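Local structure of ABC transporter substrate-binding protein-branched chain amino acid transport (Streptococcus pneumoniae, 4GNR) at residues A242-G253 and T334-V345; A284-N295 and F316-F325. The protein binds branched-chain amino acids such as isoleucine at the cell surface and probably hands them to an ABC transporter for uptake. All coordinates share one frame; numbering follows the deposited sequence. Where two conformers were deposited one is given.

Contact 1 (A242-G253 and T334-V345); sequences AEKASNIYFISG and TAYMMTMNNGKV
Phe250 of strand 248-252 lays one face of its ring beneath Met338 of strand 335-341: Met338 CB stands 4.0 Å from the ring centroid, 13° off the normal, a CH-pi contact. Phe250 CG sits between its own backbone N and carbonyl carbon (chi1 56°), which turns the ring toward the partner strand. At the rim, near the ring plane, Met340 CE comes within 3.8 Å of Phe250 CE1; the Met340 chain runs extended until it bends at its last torsion, and its SD also packs on Ala245 CB. Beyond the ring, Met338 CG rests 3.7 Å from Ser252 CB, while Ser252 OG is bonded to Asn232. On the other face of the sheet Tyr249 and Thr339 lie side by side, and the folded chain of Met337 brings its CE to Ile251 CG1, 4.1 Å away.

Backbone bonds pair the strands antiparallel, from Ser252 with Tyr336 to Ile248 with Met340. There Asn247 and Ile248 both face Met340 in a G1 bulge, and Asn247 N donates to Asn341 OD1 (2.9 Å), arriving above the amide's carbonyl plane. A water links Tyr249 OH to Asn341 ND2. The type I' turn Asn341-Lys344 is gripped at two points: Asn342 N bonds Ser246 OG (2.9 Å), and Gly343 N bonds Ala245 O, at the centre of an inverse gamma turn. Strand 248-252 also pairs in parallel with strand 225-227, so this antiparallel pair, with the hairpin to strand 344-351, closes one side of the mixed sheet in one lobe of the periplasmic binding protein fold.

Contact 2 (A284-N295 and F316-F325); sequences ALAYDSVHLVAN and FEGVTGQTSF
Asp288 OD2 is gripped by two groups of Thr320 and by a water. Thr320 OG1 donates over 2.7 Å to Asp288 OD2 on its anti side, and Thr320 N reaches the same oxygen on the syn side with a nearly straight N-H (163°); both come from one face of the carboxylate plane. Thr320 OG1 is held between its backbone N and carbonyl carbon (chi1 66°), which lets hydroxyl and amide converge. Asp288 OD1 takes Val319 N on its syn lone pair at 2.8 Å, so both oxygens are used and the buried carboxylate is fixed in rotation. The water ties Asp288 OD2 to Gly321 O and Thr323 OG1. A helix side chain thus clasps the type I turn Gly318-Gly321 of a two-stranded beta hairpin, strands 316-318 and 321-323, against helix 281-297. Further along the helix, Leu292 CD2 sits over one face of the Phe316 ring, 3.8 Å from its centroid, while Asn295 ND2 and Asp288 CG lie at the ring's edge. At the turn, Ala284 CB packs on Thr320 CG2 (3.6 Å), and Leu285 CD2 comes within 3.8 Å of Thr320 OG1, their side chains crossing at about a right angle.

In the fold
Contact 1 belongs to the seven-stranded mixed sheet of one lobe, while contact 2 packs a hairpin on a helix of the other lobe, beside the five-stranded parallel sheet; their centres are 24 Å apart. The chain leaves strand 248-252, supplies both segments of contact 2, and returns as strand 335-341. The two contacts meet where Gly253 O lies 4.0 Å from Thr320 CB, a packing contact. Isoleucine is bound near both: the side chain of Leu285 is about 7 Å from it and that of Ile251 about 9 Å. Its pocket draws on both lobes, with Phe282 of helix 281-297 and Ser85 of helix 85-97 on the contact 2 side, Asp229 and Gly230 just after strand 225-227 on the other.

Contact 1 (A242-G253 and T334-V345)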
loop_
_atom_site.group_PDB
_atom_site.type_symbol
_atom_site.label_atom_id
_atom_site.label_comp_id
_atom_site.label_asym_id
_atom_site.label_seq_id
_atom_site.Cartn_x
_atom_site.Cartn_y
_atom_site.Cartn_z
ATOM N N ALA A 242 -12.121 5.171 16.995
ATOM C CA ALA A 242 -11.141 6.227 17.335
ATOM C C ALA A 242 -10.682 6.159 18.784
ATOM O O ALA A 242 -9.518 6.312 19.098
ATOM C CB ALA A 242 -11.684 7.602 17.012
ATOM N N GLU A 243 -11.590 5.800 19.679
ATOM C CA GLU A 243 -11.258 5.684 21.110
ATOM C C GLU A 243 -10.083 4.727 21.378
ATOM O O GLU A 243 -9.071 5.084 22.002
ATOM C CB GLU A 243 -12.479 5.176 21.890
ATOM C CG GLU A 243 -12.240 5.014 23.380
ATOM C CD GLU A 243 -13.429 4.407 24.097
ATOM O OE1 GLU A 243 -14.326 3.853 23.422
ATOM O OE2 GLU A 243 -13.452 4.462 25.343
ATOM N N LYS A 244 -10.228 3.507 20.880
ATOM C CA LYS A 244 -9.219 2.453 21.065
ATOM C C LYS A 244 -8.006 2.561 20.166
ATOM O O LYS A 244 -7.004 1.844 20.344
ATOM C CB LYS A 244 -9.876 1.102 20.897
ATOM C CG LYS A 244 -10.882 0.861 22.007
ATOM C CD LYS A 244 -11.608 -0.439 21.822
ATOM C CE LYS A 244 -12.470 -0.820 23.014
ATOM N NZ LYS A 244 -13.521 0.154 23.386
ATOM N N ALA A 245 -8.093 3.447 19.182
ATOM C CA ALA A 245 -6.951 3.610 18.274
ATOM C C ALA A 245 -5.885 4.545 18.877
ATOM O O ALA A 245 -5.555 5.615 18.341
ATOM C CB ALA A 245 -7.435 4.070 16.908
ATOM N N SER A 246 -5.351 4.080 20.005
ATOM C CA SER A 246 -4.310 4.787 20.751
ATOM C C SER A 246 -3.143 3.853 20.975
ATOM O O SER A 246 -3.296 2.638 21.000
ATOM C CB SER A 246 -4.829 5.370 22.058
ATOM O OG SER A 246 -5.794 6.371 21.763
ATOM N N ASN A 247 -1.968 4.438 21.091
ATOM C CA ASN A 247 -0.718 3.693 21.245
ATOM C C ASN A 247 -0.555 2.731 20.030
ATOM O O ASN A 247 -0.179 1.570 20.161
ATOM C CB ASN A 247 -0.687 2.972 22.577
ATOM C CG ASN A 247 0.675 3.016 23.238
ATOM O OD1 ASN A 247 1.560 3.765 22.808
ATOM N ND2 ASN A 247 0.830 2.281 24.335
ATOM N N ILE A 248 -0.868 3.272 18.857
ATOM C CA ILE A 248 -0.764 2.574 17.575
ATOM C C ILE A 248 0.395 3.192 16.778
ATOM O O ILE A 248 0.548 4.410 16.733
ATOM C CB ILE A 248 -2.062 2.678 16.731
ATOM C CG1 ILE A 248 -3.308 2.261 17.508
ATOM C CG2 ILE A 248 -1.940 1.909 15.430
ATOM C CD1 ILE A 248 -3.299 0.868 18.065
ATOM N N TYR A 249 1.201 2.335 16.169
ATOM C CA TYR A 249 2.336 2.763 15.352
ATOM C C TYR A 249 2.292 1.978 14.062
ATOM O O TYR A 249 2.024 0.779 14.104
ATOM C CB TYR A 249 3.657 2.489 16.074
ATOM C CG TYR A 249 3.753 3.221 17.391
ATOM C CD1 TYR A 249 3.177 2.682 18.542
ATOM C CD2 TYR A 249 4.394 4.443 17.486
ATOM C CE1 TYR A 249 3.209 3.351 19.750
ATOM C CE2 TYR A 249 4.464 5.122 18.692
ATOM C CZ TYR A 249 3.871 4.571 19.825
ATOM O OH TYR A 249 3.920 5.237 21.041
ATOM N N PHE A 250 2.542 2.616 12.926
ATOM C CA PHE A 250 2.548 1.856 11.666
ATOM C C PHE A 250 3.344 2.567 10.580
ATOM O O PHE A 250 3.528 3.786 10.581
ATOM C CB PHE A 250 1.115 1.552 11.151
ATOM C CG PHE A 250 0.254 2.775 10.958
ATOM C CD1 PHE A 250 -0.524 3.251 12.001
ATOM C CD2 PHE A 250 0.193 3.440 9.738
ATOM C CE1 PHE A 250 -1.322 4.358 11.842
ATOM C CE2 PHE A 250 -0.606 4.555 9.578
ATOM C CZ PHE A 250 -1.363 5.016 10.634
ATOM N N ILE A 251 3.789 1.764 9.620
ATOM C CA ILE A 251 4.553 2.260 8.499
ATOM C C ILE A 251 3.665 2.910 7.450
ATOM O O ILE A 251 2.588 2.402 7.118
ATOM C CB ILE A 251 5.333 1.104 7.826
ATOM C CG1 ILE A 251 6.350 0.561 8.822
ATOM C CG2 ILE A 251 6.010 1.571 6.541
ATOM C CD1 ILE A 251 7.212 -0.534 8.306
ATOM N N SER A 252 4.136 4.043 6.922
ATOM C CA SER A 252 3.451 4.728 5.842
ATOM C C SER A 252 4.482 5.240 4.843
ATOM O O SER A 252 5.634 5.468 5.155
ATOM C CB SER A 252 2.614 5.889 6.348
ATOM O OG SER A 252 1.896 6.482 5.295
ATOM N N GLY A 253 4.032 5.505 3.630
ATOM C CA GLY A 253 4.879 6.064 2.574
ATOM C C GLY A 253 4.536 7.493 2.227
ATOM O O GLY A 253 5.019 7.994 1.231
ATOM N N THR A 334 10.866 6.630 0.538
ATOM C CA THR A 334 10.914 7.100 1.921
ATOM C C THR A 334 9.782 6.422 2.703
ATOM O O THR A 334 8.653 6.257 2.217
ATOM C CB THR A 334 10.735 8.605 1.981
ATOM O OG1 THR A 334 11.820 9.203 1.261
ATOM C CG2 THR A 334 10.695 9.131 3.414
ATOM N N ALA A 335 10.098 6.033 3.926
ATOM C CA ALA A 335 9.129 5.436 4.833
ATOM C C ALA A 335 9.097 6.247 6.124
ATOM O O ALA A 335 10.086 6.843 6.547
ATOM C CB ALA A 335 9.469 3.982 5.132
ATOM N N TYR A 336 7.924 6.232 6.735
ATOM C CA TYR A 336 7.661 6.882 7.991
ATOM C C TYR A 336 7.011 5.917 8.958
ATOM O O TYR A 336 6.270 5.017 8.559
ATOM C CB TYR A 336 6.627 8.023 7.812
ATOM C CG TYR A 336 7.028 9.039 6.771
ATOM C CD1 TYR A 336 6.659 8.867 5.451
ATOM C CD2 TYR A 336 7.775 10.166 7.092
ATOM C CE1 TYR A 336 7.017 9.758 4.468
ATOM C CE2 TYR A 336 8.148 11.072 6.110
ATOM C CZ TYR A 336 7.752 10.858 4.797
ATOM O OH TYR A 336 8.078 11.737 3.783
ATOM N N MET A 337 7.342 6.054 10.238
ATOM C CA MET A 337 6.627 5.336 11.295
ATOM C C MET A 337 5.690 6.410 11.870
ATOM O O MET A 337 6.141 7.461 12.352
ATOM C CB MET A 337 7.512 4.774 12.379
ATOM C CG MET A 337 6.708 3.930 13.369
ATOM S SD MET A 337 6.023 2.390 12.706
ATOM C CE MET A 337 7.508 1.359 12.636
ATOM N N MET A 338 4.394 6.148 11.783
ATOM C CA MET A 338 3.349 7.039 12.253
ATOM C C MET A 338 2.976 6.686 13.690
ATOM O O MET A 338 2.883 5.524 14.034
ATOM C CB MET A 338 2.082 6.873 11.375
ATOM C CG MET A 338 2.350 6.913 9.885
ATOM S SD MET A 338 2.900 8.509 9.284
ATOM C CE MET A 338 1.393 9.132 8.558
ATOM N N THR A 339 2.774 7.713 14.514
ATOM C CA THR A 339 2.310 7.583 15.899
ATOM C C THR A 339 0.844 8.055 15.905
ATOM O O THR A 339 0.557 9.203 15.547
ATOM C CB THR A 339 3.092 8.487 16.850
ATOM O OG1 THR A 339 4.454 8.054 16.902
ATOM C CG2 THR A 339 2.500 8.433 18.280
ATOM N N MET A 340 -0.054 7.171 16.328
ATOM C CA MET A 340 -1.479 7.449 16.362
ATOM C C MET A 340 -2.081 7.335 17.758
ATOM O O MET A 340 -1.849 6.358 18.471
ATOM C CB MET A 340 -2.217 6.482 15.403
ATOM C CG MET A 340 -3.747 6.487 15.526
ATOM S SD MET A 340 -4.584 5.374 14.363
ATOM C CE MET A 340 -4.422 6.293 12.829
ATOM N N ASN A 341 -2.868 8.349 18.114
ATOM C CA ASN A 341 -3.608 8.391 19.385
ATOM C C ASN A 341 -4.990 8.961 19.077
ATOM O O ASN A 341 -5.126 9.900 18.303
ATOM C CB ASN A 341 -2.891 9.156 20.490
ATOM C CG ASN A 341 -1.726 8.387 21.025
ATOM O OD1 ASN A 341 -1.897 7.295 21.560
ATOM N ND2 ASN A 341 -0.530 8.948 20.904
ATOM N N ASN A 342 -5.999 8.362 19.695
ATOM C CA ASN A 342 -7.397 8.760 19.509
ATOM C C ASN A 342 -7.773 8.734 18.007
ATOM O O ASN A 342 -8.591 9.528 17.539
ATOM C CB ASN A 342 -7.650 10.143 20.130
ATOM C CG ASN A 342 -9.131 10.479 20.272
ATOM O OD1 ASN A 342 -9.978 9.593 20.393
ATOM N ND2 ASN A 342 -9.436 11.770 20.332
ATOM N N GLY A 343 -7.153 7.816 17.259
ATOM C CA GLY A 343 -7.419 7.657 15.825
ATOM C C GLY A 343 -6.834 8.697 14.896
ATOM O O GLY A 343 -7.186 8.741 13.720
ATOM N N LYS A 344 -5.935 9.515 15.431
ATOM C CA LYS A 344 -5.282 10.567 14.658
ATOM C C LYS A 344 -3.781 10.425 14.714
ATOM O O LYS A 344 -3.193 10.113 15.741
ATOM C CB LYS A 344 -5.638 11.944 15.206
ATOM C CG LYS A 344 -7.122 12.213 15.232
ATOM C CD LYS A 344 -7.421 13.542 15.900
ATOM C CE LYS A 344 -8.918 13.803 16.010
ATOM N NZ LYS A 344 -9.200 15.090 16.717
ATOM N N VAL A 345 -3.156 10.686 13.578
ATOM C CA VAL A 345 -1.694 10.651 13.486
ATOM C C VAL A 345 -1.179 11.951 14.112
ATOM O O VAL A 345 -1.480 13.054 13.641
ATOM C CB VAL A 345 -1.177 10.443 12.059
ATOM C CG1 VAL A 345 0.335 10.599 11.997
ATOM C CG2 VAL A 345 -1.595 9.067 11.554
HETATM O O HOH W 1 1.758 7.278 21.643
HETATM O O HOH W 2 6.946 6.195 0.011
#

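Contact 2 (A284-N295 and F316-F325)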
loop_
_atom_site.group_PDB
_atom_site.type_symbol
_atom_site.label_atom_id
_atom_site.label_comp_id
_atom_site.label_asym_id
_atom_site.label_seq_id
_atom_site.Cartn_x
_atom_site.Cartn_y
_atom_site.Cartn_z
ATOM N N ALA A 284 -1.953 8.702 -2.535
ATOM C CA ALA A 284 -0.749 9.426 -2.940
ATOM C C ALA A 284 0.108 8.576 -3.900
ATOM O O ALA A 284 0.565 9.061 -4.934
ATOM C CB ALA A 284 0.044 9.818 -1.697
ATOM N N LEU A 285 0.334 7.307 -3.552
ATOM C CA LEU A 285 1.116 6.424 -4.423
ATOM C C LEU A 285 0.446 6.255 -5.783
ATOM O O LEU A 285 1.128 6.252 -6.805
ATOM C CB LEU A 285 1.329 5.050 -3.775
ATOM C CG LEU A 285 2.362 5.015 -2.638
ATOM C CD1 LEU A 285 2.203 3.743 -1.823
ATOM C CD2 LEU A 285 3.799 5.130 -3.164
ATOM N N ALA A 286 -0.883 6.115 -5.808
ATOM C CA ALA A 286 -1.602 5.909 -7.074
ATOM C C ALA A 286 -1.545 7.158 -7.967
ATOM O O ALA A 286 -1.434 7.055 -9.192
ATOM C CB ALA A 286 -3.025 5.494 -6.813
ATOM N N TYR A 287 -1.636 8.331 -7.343
ATOM C CA TYR A 287 -1.516 9.609 -8.055
ATOM C C TYR A 287 -0.147 9.647 -8.760
ATOM O O TYR A 287 -0.039 9.979 -9.953
ATOM C CB TYR A 287 -1.701 10.737 -7.052
ATOM C CG TYR A 287 -1.642 12.134 -7.604
ATOM C CD1 TYR A 287 -0.442 12.813 -7.683
ATOM C CD2 TYR A 287 -2.803 12.808 -7.982
ATOM C CE1 TYR A 287 -0.391 14.136 -8.127
ATOM C CE2 TYR A 287 -2.768 14.132 -8.422
ATOM C CZ TYR A 287 -1.559 14.787 -8.484
ATOM O OH TYR A 287 -1.465 16.097 -8.871
ATOM N N ASP A 288 0.918 9.312 -8.033
ATOM C CA ASP A 288 2.251 9.257 -8.630
ATOM C C ASP A 288 2.332 8.203 -9.742
ATOM O O ASP A 288 2.977 8.453 -10.764
ATOM C CB ASP A 288 3.340 9.014 -7.591
ATOM C CG ASP A 288 3.763 10.272 -6.845
ATOM O OD1 ASP A 288 3.304 11.382 -7.177
ATOM O OD2 ASP A 288 4.633 10.116 -5.947
ATOM N N SER A 289 1.721 7.034 -9.556
ATOM C CA SER A 289 1.766 5.998 -10.588
ATOM C C SER A 289 1.158 6.499 -11.901
ATOM O O SER A 289 1.694 6.208 -12.981
ATOM C CB SER A 289 1.101 4.712 -10.147
ATOM O OG SER A 289 1.885 3.937 -9.247
ATOM N N VAL A 290 0.038 7.219 -11.824
ATOM C CA VAL A 290 -0.549 7.771 -13.054
ATOM C C VAL A 290 0.422 8.744 -13.725
ATOM O O VAL A 290 0.595 8.708 -14.936
ATOM C CB VAL A 290 -1.918 8.416 -12.795
ATOM C CG1 VAL A 290 -2.365 9.240 -13.999
ATOM C CG2 VAL A 290 -2.933 7.360 -12.437
ATOM N N HIS A 291 1.034 9.647 -12.949
ATOM C CA HIS A 291 2.000 10.575 -13.544
ATOM C C HIS A 291 3.185 9.841 -14.163
ATOM O O HIS A 291 3.690 10.260 -15.213
ATOM C CB HIS A 291 2.458 11.620 -12.525
ATOM C CG HIS A 291 1.510 12.744 -12.400
ATOM N ND1 HIS A 291 1.516 13.762 -13.323
ATOM C CD2 HIS A 291 0.517 13.013 -11.533
ATOM C CE1 HIS A 291 0.575 14.633 -13.023
ATOM N NE2 HIS A 291 -0.045 14.212 -11.937
ATOM N N LEU A 292 3.665 8.789 -13.520
ATOM C CA LEU A 292 4.772 8.006 -14.076
ATOM C C LEU A 292 4.379 7.443 -15.454
ATOM O O LEU A 292 5.170 7.488 -16.414
ATOM C CB LEU A 292 5.144 6.858 -13.125
ATOM C CG LEU A 292 5.964 7.299 -11.905
ATOM C CD1 LEU A 292 5.895 6.287 -10.791
ATOM C CD2 LEU A 292 7.420 7.549 -12.319
ATOM N N VAL A 293 3.183 6.881 -15.545
ATOM C CA VAL A 293 2.675 6.317 -16.812
ATOM C C VAL A 293 2.474 7.422 -17.852
ATOM O O VAL A 293 2.866 7.254 -19.014
ATOM C CB VAL A 293 1.394 5.523 -16.585
ATOM C CG1 VAL A 293 0.714 5.159 -17.902
ATOM C CG2 VAL A 293 1.684 4.265 -15.743
ATOM N N ALA A 294 1.845 8.536 -17.458
ATOM C CA ALA A 294 1.579 9.626 -18.392
ATOM C C ALA A 294 2.884 10.186 -18.953
ATOM O O ALA A 294 2.986 10.456 -20.150
ATOM C CB ALA A 294 0.755 10.689 -17.710
ATOM N N ASN A 295 3.888 10.361 -18.102
ATOM C CA ASN A 295 5.163 10.849 -18.569
ATOM C C ASN A 295 5.787 9.845 -19.551
ATOM O O ASN A 295 6.343 10.240 -20.577
ATOM C CB ASN A 295 6.106 11.117 -17.392
ATOM C CG ASN A 295 5.723 12.330 -16.595
ATOM O OD1 ASN A 295 4.878 13.136 -16.985
ATOM N ND2 ASN A 295 6.341 12.459 -15.448
ATOM N N PHE A 316 12.140 10.861 -11.257
ATOM C CA PHE A 316 10.813 11.439 -11.121
ATOM C C PHE A 316 10.627 11.985 -9.720
ATOM O O PHE A 316 10.976 11.321 -8.755
ATOM C CB PHE A 316 9.782 10.336 -11.371
ATOM C CG PHE A 316 8.348 10.724 -11.084
ATOM C CD1 PHE A 316 7.586 11.355 -12.033
ATOM C CD2 PHE A 316 7.762 10.407 -9.870
ATOM C CE1 PHE A 316 6.277 11.678 -11.762
ATOM C CE2 PHE A 316 6.446 10.721 -9.613
ATOM C CZ PHE A 316 5.711 11.358 -10.544
ATOM N N GLU A 317 10.038 13.167 -9.613
ATOM C CA GLU A 317 9.700 13.763 -8.316
ATOM C C GLU A 317 8.188 13.882 -8.269
ATOM O O GLU A 317 7.577 14.532 -9.116
ATOM C CB GLU A 317 10.354 15.108 -8.138
ATOM C CG GLU A 317 11.877 14.988 -8.020
ATOM C CD GLU A 317 12.381 14.297 -6.737
ATOM O OE1 GLU A 317 11.589 14.057 -5.799
ATOM O OE2 GLU A 317 13.605 14.043 -6.642
ATOM N N GLY A 318 7.588 13.264 -7.264
ATOM C CA GLY A 318 6.147 13.268 -7.090
ATOM C C GLY A 318 5.724 13.586 -5.674
ATOM O O GLY A 318 6.491 14.095 -4.849
ATOM N N VAL A 319 4.477 13.253 -5.408
ATOM C CA VAL A 319 3.846 13.466 -4.119
ATOM C C VAL A 319 4.508 12.671 -3.008
ATOM O O VAL A 319 4.673 13.161 -1.877
ATOM C CB VAL A 319 2.350 13.063 -4.216
ATOM C CG1 VAL A 319 1.683 13.069 -2.850
ATOM C CG2 VAL A 319 1.626 13.977 -5.201
ATOM N N THR A 320 4.959 11.472 -3.367
ATOM C CA THR A 320 5.608 10.531 -2.435
ATOM C C THR A 320 7.130 10.565 -2.619
ATOM O O THR A 320 7.829 9.557 -2.461
ATOM C CB THR A 320 5.058 9.093 -2.572
ATOM O OG1 THR A 320 5.372 8.538 -3.846
ATOM C CG2 THR A 320 3.553 9.054 -2.330
ATOM N N GLY A 321 7.663 11.734 -2.934
ATOM C CA GLY A 321 9.092 11.880 -3.123
ATOM C C GLY A 321 9.535 11.356 -4.464
ATOM O O GLY A 321 8.790 11.352 -5.450
ATOM N N GLN A 322 10.763 10.878 -4.502
ATOM C CA GLN A 322 11.296 10.421 -5.750
ATOM C C GLN A 322 10.836 8.996 -6.104
ATOM O O GLN A 322 10.519 8.178 -5.226
ATOM C CB GLN A 322 12.848 10.399 -5.683
ATOM C CG GLN A 322 13.557 10.254 -7.019
ATOM C CD GLN A 322 15.073 10.136 -6.892
ATOM O OE1 GLN A 322 15.587 9.340 -6.101
ATOM N NE2 GLN A 322 15.795 10.854 -7.743
ATOM N N THR A 323 10.772 8.767 -7.419
ATOM C CA THR A 323 10.680 7.404 -7.973
ATOM C C THR A 323 11.887 7.272 -8.915
ATOM O O THR A 323 12.053 8.093 -9.815
ATOM C CB THR A 323 9.398 7.091 -8.726
ATOM O OG1 THR A 323 8.319 7.026 -7.797
ATOM C CG2 THR A 323 9.472 5.752 -9.420
ATOM N N SER A 324 12.703 6.246 -8.683
ATOM C CA SER A 324 13.898 5.976 -9.471
ATOM C C SER A 324 13.970 4.469 -9.659
ATOM O O SER A 324 14.347 3.736 -8.735
ATOM C CB SER A 324 15.140 6.491 -8.715
ATOM O OG SER A 324 16.327 6.294 -9.452
ATOM N N PHE A 325 13.558 3.994 -10.833
ATOM C CA PHE A 325 13.518 2.563 -11.062
ATOM C C PHE A 325 14.890 1.956 -11.303
ATOM O O PHE A 325 15.719 2.496 -12.023
ATOM C CB PHE A 325 12.578 2.159 -12.217
ATOM C CG PHE A 325 11.091 2.347 -11.905
ATOM C CD1 PHE A 325 10.510 1.637 -10.869
ATOM C CD2 PHE A 325 10.282 3.173 -12.653
ATOM C CE1 PHE A 325 9.167 1.798 -10.561
ATOM C CE2 PHE A 325 8.930 3.325 -12.347
ATOM C CZ PHE A 325 8.387 2.644 -11.293
HETATM O O HOH W 3 7.312 9.275 -6.558
#